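Local coordinates for protein STING-associated CdnE c-di-GMP synthase (Flavobacteriaceae, PDB 6WT8) that synthesises the cyclic dinucleotide c-di-GMP, probably as the signal of a bacterial CBASS defence system that works through a STING receptor, at residues Leu132-His143 with Lys204-Asn212; Val197-Ser205 with Arg216-Lys224. All coordinates share one frame; numbering follows the deposited sequence.

Overall arrangement
Of the parts joined here, helix 134-146 comes first along the chain; after helix 154-172 and the hairpin of strands 184-189 and 192-204, the chain enters helix 206-211 and returns along strand 218-221. Contact 1 (132-143 with 204-212) closes a long loop of 60 intervening residues, laying the short helix across the earlier one at the periphery of the chain. Contact 2 (197-205 with 216-224) closes a loop of only ten, pairing the two strands that flank that short helix. The loops cross rather than nest, and Lys204 and Ser205 belong to both. Phe208 CE1 lies 3.2 Å from Lys217 CG, so helix 206-211 packs against the start of the returning segment 216-224.

Contact 1 of 2, residues Leu132-His143 with Lys204-Asn212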
loop_
_atom_site.group_PDB
_atom_site.type_symbol
_atom_site.label_atom_id
_atom_site.label_comp_id
_atom_site.label_asym_id
_atom_site.label_seq_id
_atom_site.Cartn_x
_atom_site.Cartn_y
_atom_site.Cartn_z
ATOM N N LEU A 132 19.137 -5.774 24.509
ATOM C CA LEU A 132 19.282 -6.213 23.115
ATOM C C LEU A 132 19.552 -7.714 23.051
ATOM O O LEU A 132 20.348 -8.239 23.833
ATOM C CB LEU A 132 20.420 -5.474 22.434
ATOM C CG LEU A 132 20.204 -3.975 22.248
ATOM C CD1 LEU A 132 21.382 -3.393 21.485
ATOM C CD2 LEU A 132 18.905 -3.738 21.546
ATOM N N LYS A 133 18.890 -8.398 22.116
ATOM C CA LYS A 133 19.273 -9.771 21.824
ATOM C C LYS A 133 20.688 -9.802 21.258
ATOM O O LYS A 133 21.162 -8.825 20.667
ATOM C CB LYS A 133 18.258 -10.378 20.847
ATOM C CG LYS A 133 16.839 -10.382 21.451
ATOM C CD LYS A 133 15.812 -11.088 20.560
ATOM C CE LYS A 133 15.179 -10.110 19.587
ATOM N NZ LYS A 133 14.086 -10.725 18.749
ATOM N N THR A 134 21.387 -10.933 21.447
ATOM C CA THR A 134 22.765 -11.017 20.968
ATOM C C THR A 134 22.843 -10.833 19.458
ATOM O O THR A 134 23.779 -10.208 18.962
ATOM C CB THR A 134 23.442 -12.345 21.385
ATOM O OG1 THR A 134 22.588 -13.455 21.087
ATOM C CG2 THR A 134 23.686 -12.373 22.917
ATOM N N GLU A 135 21.862 -11.342 18.720
ATOM C CA GLU A 135 21.908 -11.155 17.276
ATOM C C GLU A 135 21.730 -9.679 16.912
ATOM O O GLU A 135 22.327 -9.199 15.945
ATOM C CB GLU A 135 20.844 -12.028 16.608
ATOM C CG GLU A 135 19.438 -11.900 17.168
ATOM C CD GLU A 135 19.109 -12.935 18.265
ATOM O OE1 GLU A 135 19.938 -13.132 19.195
ATOM O OE2 GLU A 135 18.007 -13.549 18.191
ATOM N N GLU A 136 20.944 -8.942 17.700
ATOM C CA GLU A 136 20.768 -7.519 17.410
ATOM C C GLU A 136 22.054 -6.764 17.696
ATOM O O GLU A 136 22.418 -5.829 16.962
ATOM C CB GLU A 136 19.642 -6.938 18.258
ATOM C CG GLU A 136 18.257 -7.459 17.939
ATOM C CD GLU A 136 17.210 -6.955 18.939
ATOM O OE1 GLU A 136 17.496 -6.792 20.164
ATOM O OE2 GLU A 136 16.060 -6.786 18.538
ATOM N N ILE A 137 22.738 -7.142 18.777
ATOM C CA ILE A 137 24.021 -6.508 19.065
ATOM C C ILE A 137 25.002 -6.732 17.927
ATOM O O ILE A 137 25.656 -5.801 17.448
ATOM C CB ILE A 137 24.602 -7.038 20.382
ATOM C CG1 ILE A 137 23.630 -6.765 21.548
ATOM C CG2 ILE A 137 25.980 -6.431 20.582
ATOM C CD1 ILE A 137 23.988 -7.478 22.866
ATOM N N LEU A 138 25.081 -7.968 17.440
ATOM C CA LEU A 138 26.038 -8.252 16.373
ATOM C C LEU A 138 25.696 -7.488 15.094
ATOM O O LEU A 138 26.590 -6.966 14.411
ATOM C CB LEU A 138 26.071 -9.753 16.122
ATOM C CG LEU A 138 26.714 -10.438 17.341
ATOM C CD1 LEU A 138 26.653 -11.961 17.257
ATOM C CD2 LEU A 138 28.151 -9.947 17.600
ATOM N N ASN A 139 24.404 -7.405 14.758
ATOM C CA ASN A 139 23.991 -6.673 13.570
ATOM C C ASN A 139 24.334 -5.198 13.694
ATOM O O ASN A 139 24.886 -4.588 12.767
ATOM C CB ASN A 139 22.492 -6.867 13.340
ATOM C CG ASN A 139 22.171 -8.215 12.802
ATOM O OD1 ASN A 139 23.047 -8.887 12.266
ATOM N ND2 ASN A 139 20.922 -8.643 12.947
ATOM N N LEU A 140 24.010 -4.604 14.840
ATOM C CA LEU A 140 24.300 -3.188 15.038
ATOM C C LEU A 140 25.785 -2.922 14.968
ATOM O O LEU A 140 26.222 -1.928 14.372
ATOM C CB LEU A 140 23.763 -2.737 16.401
ATOM C CG LEU A 140 22.248 -2.582 16.479
ATOM C CD1 LEU A 140 21.839 -2.429 17.949
ATOM C CD2 LEU A 140 21.707 -1.400 15.708
ATOM N N LYS A 141 26.571 -3.801 15.583
ATOM C CA LYS A 141 28.018 -3.611 15.628
ATOM C C LYS A 141 28.588 -3.611 14.219
ATOM O O LYS A 141 29.464 -2.790 13.891
ATOM C CB LYS A 141 28.658 -4.705 16.497
ATOM C CG LYS A 141 30.132 -4.490 16.771
ATOM C CD LYS A 141 30.680 -5.535 17.751
ATOM C CE LYS A 141 30.772 -6.915 17.111
ATOM N NZ LYS A 141 31.243 -7.949 18.070
ATOM N N LYS A 142 28.070 -4.486 13.351
ATOM C CA LYS A 142 28.599 -4.523 11.986
ATOM C C LYS A 142 28.267 -3.246 11.231
ATOM O O LYS A 142 29.082 -2.763 10.439
ATOM C CB LYS A 142 28.080 -5.744 11.234
ATOM C CG LYS A 142 28.652 -7.051 11.706
ATOM C CD LYS A 142 28.075 -8.229 10.907
ATOM C CE LYS A 142 28.600 -9.576 11.427
ATOM N NZ LYS A 142 28.824 -10.590 10.341
ATOM N N HIS A 143 27.070 -2.677 11.442
ATOM C CA HIS A 143 26.752 -1.400 10.806
ATOM C C HIS A 143 27.675 -0.301 11.284
ATOM O O HIS A 143 28.156 0.512 10.477
ATOM C CB HIS A 143 25.289 -1.018 11.060
ATOM C CG HIS A 143 24.342 -1.770 10.198
ATOM N ND1 HIS A 143 24.140 -1.459 8.863
ATOM C CD2 HIS A 143 23.554 -2.837 10.462
ATOM C CE1 HIS A 143 23.273 -2.309 8.348
ATOM N NE2 HIS A 143 22.925 -3.173 9.291
ATOM N N LYS A 204 18.686 4.050 6.792
ATOM C CA LYS A 204 18.771 2.912 7.726
ATOM C C LYS A 204 18.316 3.324 9.121
ATOM O O LYS A 204 19.003 4.097 9.809
ATOM C CB LYS A 204 20.204 2.369 7.776
ATOM C CG LYS A 204 20.657 1.809 6.446
ATOM C CD LYS A 204 22.127 1.305 6.492
ATOM C CE LYS A 204 22.587 1.043 5.042
ATOM N NZ LYS A 204 24.080 0.891 4.878
ATOM N N SER A 205 17.161 2.778 9.533
ATOM C CA SER A 205 16.682 3.005 10.895
ATOM C C SER A 205 17.384 2.073 11.877
ATOM O O SER A 205 18.061 1.134 11.491
ATOM C CB SER A 205 15.181 2.755 10.970
ATOM O OG SER A 205 14.941 1.370 10.735
ATOM N N VAL A 206 17.252 2.372 13.165
ATOM C CA VAL A 206 17.741 1.454 14.190
ATOM C C VAL A 206 17.092 0.080 14.049
ATOM O O VAL A 206 17.778 -0.949 14.172
ATOM C CB VAL A 206 17.502 2.042 15.587
ATOM C CG1 VAL A 206 17.917 0.991 16.639
ATOM C CG2 VAL A 206 18.304 3.359 15.732
ATOM N N ASP A 207 15.783 0.028 13.772
ATOM C CA ASP A 207 15.152 -1.288 13.639
ATOM C C ASP A 207 15.707 -2.067 12.443
ATOM O O ASP A 207 15.893 -3.303 12.525
ATOM C CB ASP A 207 13.632 -1.127 13.554
ATOM C CG ASP A 207 12.987 -0.909 14.924
ATOM O OD1 ASP A 207 13.599 -1.234 15.977
ATOM O OD2 ASP A 207 11.856 -0.398 14.928
ATOM N N PHE A 208 15.975 -1.383 11.330
ATOM C CA PHE A 208 16.672 -2.048 10.236
ATOM C C PHE A 208 18.064 -2.524 10.679
ATOM O O PHE A 208 18.465 -3.657 10.391
ATOM C CB PHE A 208 16.812 -1.133 9.004
ATOM C CG PHE A 208 17.688 -1.748 7.966
ATOM C CD1 PHE A 208 17.234 -2.865 7.255
ATOM C CD2 PHE A 208 18.953 -1.268 7.746
ATOM C CE1 PHE A 208 18.058 -3.493 6.345
ATOM C CE2 PHE A 208 19.789 -1.850 6.822
ATOM C CZ PHE A 208 19.351 -2.973 6.108
HETATM N N MSE A 209 18.827 -1.662 11.338
HETATM C CA MSE A 209 20.208 -2.012 11.642
HETATM C C MSE A 209 20.261 -3.127 12.688
HETATM O O MSE A 209 21.230 -3.889 12.741
HETATM C CB MSE A 209 20.977 -0.757 12.070
HETATM C CG MSE A 209 21.093 0.239 10.847
HETATM SE SE MSE A 209 22.337 1.667 11.298
HETATM C CE MSE A 209 21.175 2.834 12.268
ATOM N N LYS A 210 19.183 -3.293 13.475
ATOM C CA LYS A 210 19.124 -4.424 14.428
ATOM C C LYS A 210 18.845 -5.774 13.764
ATOM O O LYS A 210 19.147 -6.814 14.362
ATOM C CB LYS A 210 18.016 -4.206 15.479
ATOM C CG LYS A 210 18.299 -3.158 16.528
ATOM C CD LYS A 210 17.073 -2.932 17.454
ATOM C CE LYS A 210 17.511 -2.062 18.650
ATOM N NZ LYS A 210 16.420 -1.613 19.585
ATOM N N THR A 211 18.214 -5.790 12.588
ATOM C CA THR A 211 17.632 -7.002 12.027
ATOM C C THR A 211 18.181 -7.365 10.663
ATOM O O THR A 211 18.158 -8.551 10.307
ATOM C CB THR A 211 16.106 -6.841 11.851
ATOM O OG1 THR A 211 15.810 -5.707 11.002
ATOM C CG2 THR A 211 15.410 -6.645 13.173
ATOM N N ASN A 212 18.599 -6.373 9.872
ATOM C CA ASN A 212 18.902 -6.522 8.455
ATOM C C ASN A 212 17.728 -7.097 7.671
ATOM O O ASN A 212 17.935 -7.723 6.624
ATOM C CB ASN A 212 20.165 -7.354 8.282
ATOM C CG ASN A 212 21.373 -6.602 8.815
ATOM O OD1 ASN A 212 21.460 -5.381 8.592
ATOM N ND2 ASN A 212 22.283 -7.282 9.520
HETATM O O HOH W 1 15.217 -4.428 20.138
HETATM O O HOH W 2 24.775 -5.908 10.221
HETATM O O HOH W 3 24.908 0.994 7.660
#
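Lys210 lies alongside Leu140, its extended aliphatic chain bringing CG 3.9 Å from Leu140 CD1 and ending with CE 3.6 Å from Leu132 CD2; NZ then reaches a water that donates to Glu136 OE2, a bridge suited to opposite charges that do not touch. Lys210 O takes a nearly straight bond (172°) from Asn139 ND2 at 2.9 Å, the donor lying above the carbonyl plane but the acceptor within the amide plane of Asn139. His143 presents a face to selenomethionine Met209, whose CG stands 3.9 Å from the ring centroid, while at the ring edge NE2 donates to Asn212 OD1 at 2.7 Å, on a lone pair in the carbonyl plane. CG of His143 lies beside the backbone N (chi1 -78°), which carries the ring over Met209. An alanine here would remove the ring under Met209 CG and the donor to Asn212 OD1, and would probably leave a gap there and the Asn212 amide less firmly held. Leu140 and Met209 also both reach Leu122 of helix 119-126. The result is steep helix-on-helix packing, axes 7.5 Å apart at 108°, next to the C-terminal end of strand 192-204.

Contact 2 of 2, residues Val197-Ser205 with Arg216-Lys224; sequences VVTATYYKS and RKGIQIYNK
Tyr202 and Lys217 meet over the face of the phenol ring. The lysine chain is bent at chi3 (66°) and again at the next bond, folding its end back across the ring: CE lies 3.4 Å from the ring centroid as a CH-pi contact, and NZ, 3.9 Å from the same centroid, makes a cation-pi interaction close to the ring normal. A long, flexible cation suits this place, since its methylenes and its charge both find the aromatic surface. Gly218 O approaches the edge of the same ring, in plane, and the hydroxyl at the far end binds Asp86 OD2. Lys204 lies alongside Lys217, their side chains pointing the same way.

Two antiparallel hydrogen-bonded pairs, Thr201 with Gln220 and Tyr203 with Gly218, join strand 218-221 to strand 192-204, the long strand that also pairs with 106-112 in the mixed sheet of what is probably the nucleotidyltransferase core. Tyr222 N extends the pairing to Thr199 O at 2.7 Å. At the opposite end a water takes over, accepting from Ser205 N and donating to both Tyr203 O and Arg216 O. Glycine suits position 218 because a side chain there would crowd Tyr203 O.

On the face carrying Thr201, Tyr203 and Gln220, the glutamine chain extends until OE1 is 3.5 Å from Tyr203 CD1, its amide turned 82° from the ring, while NE2 donates to Asn230 O. Thr201 sets OG1 anti to its N (chi1 -171°), sending the hydroxyl to Gln154 and setting CG2 beside Gln220. On the face shared by Ala200 and Ile221 the alanine is small enough to let the strands come close. Ala200 CB also sits 3.9 Å from Ile219 CB, and Val198 CG1, a methyl, packs 3.6 Å from the methylene CG1 of Ile221, the two side chains crossing at a slant.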
loop_
_atom_site.group_PDB
_atom_site.type_symbol
_atom_site.label_atom_id
_atom_site.label_comp_id
_atom_site.label_asym_id
_atom_site.label_seq_id
_atom_site.Cartn_x
_atom_site.Cartn_y
_atom_site.Cartn_z
ATOM N N VAL A 197 8.880 6.744 -12.299
ATOM C CA VAL A 197 10.234 6.366 -11.902
ATOM C C VAL A 197 10.675 7.315 -10.798
ATOM O O VAL A 197 10.788 8.522 -11.034
ATOM C CB VAL A 197 11.186 6.448 -13.110
ATOM C CG1 VAL A 197 12.605 6.261 -12.697
ATOM C CG2 VAL A 197 10.781 5.406 -14.174
ATOM N N VAL A 198 10.903 6.763 -9.611
ATOM C CA VAL A 198 11.277 7.502 -8.407
ATOM C C VAL A 198 12.760 7.276 -8.164
ATOM O O VAL A 198 13.235 6.145 -8.281
ATOM C CB VAL A 198 10.421 6.969 -7.242
ATOM C CG1 VAL A 198 10.716 7.684 -5.959
ATOM C CG2 VAL A 198 8.935 7.140 -7.634
ATOM N N THR A 199 13.480 8.353 -7.820
ATOM C CA THR A 199 14.905 8.310 -7.511
ATOM C C THR A 199 15.074 8.667 -6.040
ATOM O O THR A 199 14.541 9.688 -5.589
ATOM C CB THR A 199 15.674 9.264 -8.406
ATOM O OG1 THR A 199 15.365 8.972 -9.781
ATOM C CG2 THR A 199 17.179 9.220 -8.158
ATOM N N ALA A 200 15.807 7.835 -5.309
ATOM C CA ALA A 200 15.893 7.975 -3.867
ATOM C C ALA A 200 17.235 7.483 -3.366
ATOM O O ALA A 200 18.004 6.855 -4.094
ATOM C CB ALA A 200 14.780 7.157 -3.217
ATOM N N THR A 201 17.525 7.775 -2.104
ATOM C CA THR A 201 18.603 7.078 -1.414
ATOM C C THR A 201 18.023 6.289 -0.242
ATOM O O THR A 201 16.870 6.484 0.146
ATOM C CB THR A 201 19.657 8.097 -0.955
ATOM O OG1 THR A 201 20.815 7.396 -0.462
ATOM C CG2 THR A 201 19.107 8.995 0.134
ATOM N N TYR A 202 18.808 5.371 0.313
ATOM C CA TYR A 202 18.317 4.618 1.471
ATOM C C TYR A 202 18.432 5.417 2.756
ATOM O O TYR A 202 19.300 6.264 2.936
ATOM C CB TYR A 202 19.125 3.331 1.682
ATOM C CG TYR A 202 18.868 2.243 0.710
ATOM C CD1 TYR A 202 17.627 1.665 0.633
ATOM C CD2 TYR A 202 19.903 1.816 -0.150
ATOM C CE1 TYR A 202 17.361 0.601 -0.254
ATOM C CE2 TYR A 202 19.661 0.780 -1.053
ATOM C CZ TYR A 202 18.408 0.182 -1.092
ATOM O OH TYR A 202 18.112 -0.875 -1.969
ATOM N N TYR A 203 17.585 5.024 3.708
ATOM C CA TYR A 203 17.715 5.447 5.093
ATOM C C TYR A 203 17.654 4.213 5.969
ATOM O O TYR A 203 16.674 3.440 5.906
ATOM C CB TYR A 203 16.605 6.430 5.476
ATOM C CG TYR A 203 16.685 6.852 6.929
ATOM C CD1 TYR A 203 17.478 7.912 7.294
ATOM C CD2 TYR A 203 15.955 6.180 7.899
ATOM C CE1 TYR A 203 17.570 8.327 8.630
ATOM C CE2 TYR A 203 16.046 6.558 9.247
ATOM C CZ TYR A 203 16.838 7.646 9.589
ATOM O OH TYR A 203 16.939 8.066 10.918
ATOM N N LYS A 204 18.686 4.050 6.792
ATOM C CA LYS A 204 18.771 2.912 7.726
ATOM C C LYS A 204 18.316 3.324 9.121
ATOM O O LYS A 204 19.003 4.097 9.809
ATOM C CB LYS A 204 20.204 2.369 7.776
ATOM C CG LYS A 204 20.657 1.809 6.446
ATOM C CD LYS A 204 22.127 1.305 6.492
ATOM C CE LYS A 204 22.587 1.043 5.042
ATOM N NZ LYS A 204 24.080 0.891 4.878
ATOM N N SER A 205 17.161 2.778 9.533
ATOM C CA SER A 205 16.682 3.005 10.895
ATOM C C SER A 205 17.384 2.073 11.877
ATOM O O SER A 205 18.061 1.134 11.491
ATOM C CB SER A 205 15.181 2.755 10.970
ATOM O OG SER A 205 14.941 1.370 10.735
ATOM N N ARG A 216 12.582 -3.421 6.055
ATOM C CA ARG A 216 12.629 -2.277 6.968
ATOM C C ARG A 216 13.500 -1.144 6.447
ATOM O O ARG A 216 13.553 -0.099 7.079
ATOM C CB ARG A 216 13.158 -2.709 8.316
ATOM C CG ARG A 216 12.246 -3.702 9.042
ATOM C CD ARG A 216 12.937 -4.103 10.345
ATOM N NE ARG A 216 12.328 -5.247 11.048
ATOM C CZ ARG A 216 11.397 -5.116 11.983
ATOM N NH1 ARG A 216 10.929 -3.909 12.320
ATOM N NH2 ARG A 216 10.958 -6.213 12.615
ATOM N N LYS A 217 14.152 -1.317 5.309
ATOM C CA LYS A 217 14.950 -0.226 4.758
ATOM C C LYS A 217 14.051 0.896 4.267
ATOM O O LYS A 217 13.031 0.643 3.608
ATOM C CB LYS A 217 15.815 -0.730 3.606
ATOM C CG LYS A 217 16.860 -1.715 4.003
ATOM C CD LYS A 217 17.803 -2.072 2.851
ATOM C CE LYS A 217 18.606 -0.870 2.481
ATOM N NZ LYS A 217 20.043 -0.804 2.867
ATOM N N GLY A 218 14.413 2.144 4.600
ATOM C CA GLY A 218 13.645 3.301 4.197
ATOM C C GLY A 218 14.228 3.947 2.955
ATOM O O GLY A 218 15.364 3.643 2.547
ATOM N N ILE A 219 13.408 4.793 2.334
ATOM C CA ILE A 219 13.937 5.621 1.252
ATOM C C ILE A 219 13.663 7.081 1.536
ATOM O O ILE A 219 12.685 7.468 2.182
ATOM C CB ILE A 219 13.369 5.228 -0.126
ATOM C CG1 ILE A 219 11.822 5.344 -0.175
ATOM C CG2 ILE A 219 13.839 3.793 -0.506
ATOM C CD1 ILE A 219 11.262 5.076 -1.571
ATOM N N GLN A 220 14.546 7.923 0.991
ATOM C CA GLN A 220 14.373 9.381 0.982
ATOM C C GLN A 220 14.417 9.790 -0.475
ATOM O O GLN A 220 15.466 9.709 -1.126
ATOM C CB GLN A 220 15.456 10.094 1.819
ATOM C CG GLN A 220 15.298 9.803 3.309
ATOM C CD GLN A 220 16.147 10.676 4.184
ATOM O OE1 GLN A 220 17.169 10.217 4.706
ATOM N NE2 GLN A 220 15.757 11.960 4.359
ATOM N N ILE A 221 13.266 10.188 -0.981
ATOM C CA ILE A 221 13.089 10.467 -2.408
ATOM C C ILE A 221 13.693 11.816 -2.774
ATOM O O ILE A 221 13.460 12.831 -2.101
ATOM C CB ILE A 221 11.593 10.429 -2.733
ATOM C CG1 ILE A 221 11.138 8.971 -2.585
ATOM C CG2 ILE A 221 11.298 10.857 -4.171
ATOM C CD1 ILE A 221 9.589 8.791 -2.633
ATOM N N TYR A 222 14.412 11.854 -3.906
ATOM C CA TYR A 222 15.002 13.091 -4.410
ATOM C C TYR A 222 13.987 13.976 -5.134
ATOM O O TYR A 222 13.288 13.516 -6.033
ATOM C CB TYR A 222 16.138 12.741 -5.369
ATOM C CG TYR A 222 16.837 13.987 -5.923
ATOM C CD1 TYR A 222 17.563 14.807 -5.097
ATOM C CD2 TYR A 222 16.720 14.324 -7.253
ATOM C CE1 TYR A 222 18.212 15.956 -5.582
ATOM C CE2 TYR A 222 17.371 15.459 -7.754
ATOM C CZ TYR A 222 18.080 16.280 -6.897
ATOM O OH TYR A 222 18.731 17.406 -7.398
ATOM N N ASN A 223 13.912 15.237 -4.739
ATOM C CA ASN A 223 13.064 16.232 -5.371
ATOM C C ASN A 223 13.905 17.081 -6.313
ATOM O O ASN A 223 14.832 17.762 -5.880
ATOM C CB ASN A 223 12.433 17.119 -4.300
ATOM C CG ASN A 223 11.485 18.173 -4.901
ATOM O OD1 ASN A 223 11.848 18.893 -5.811
ATOM N ND2 ASN A 223 10.250 18.216 -4.389
ATOM N N LYS A 224 13.602 17.026 -7.611
ATOM C CA LYS A 224 14.452 17.687 -8.616
ATOM C C LYS A 224 14.380 19.206 -8.532
ATOM O O LYS A 224 15.371 19.881 -8.800
ATOM C CB LYS A 224 13.998 17.237 -10.006
ATOM C CG LYS A 224 14.675 17.930 -11.157
ATOM C CD LYS A 224 14.078 17.502 -12.471
ATOM C CE LYS A 224 14.810 18.141 -13.661
ATOM N NZ LYS A 224 13.919 17.944 -14.840
HETATM O O HOH W 4 12.527 11.111 -7.605
HETATM O O HOH W 5 15.634 1.614 7.609
HETATM O O HOH W 6 12.629 0.557 9.639
#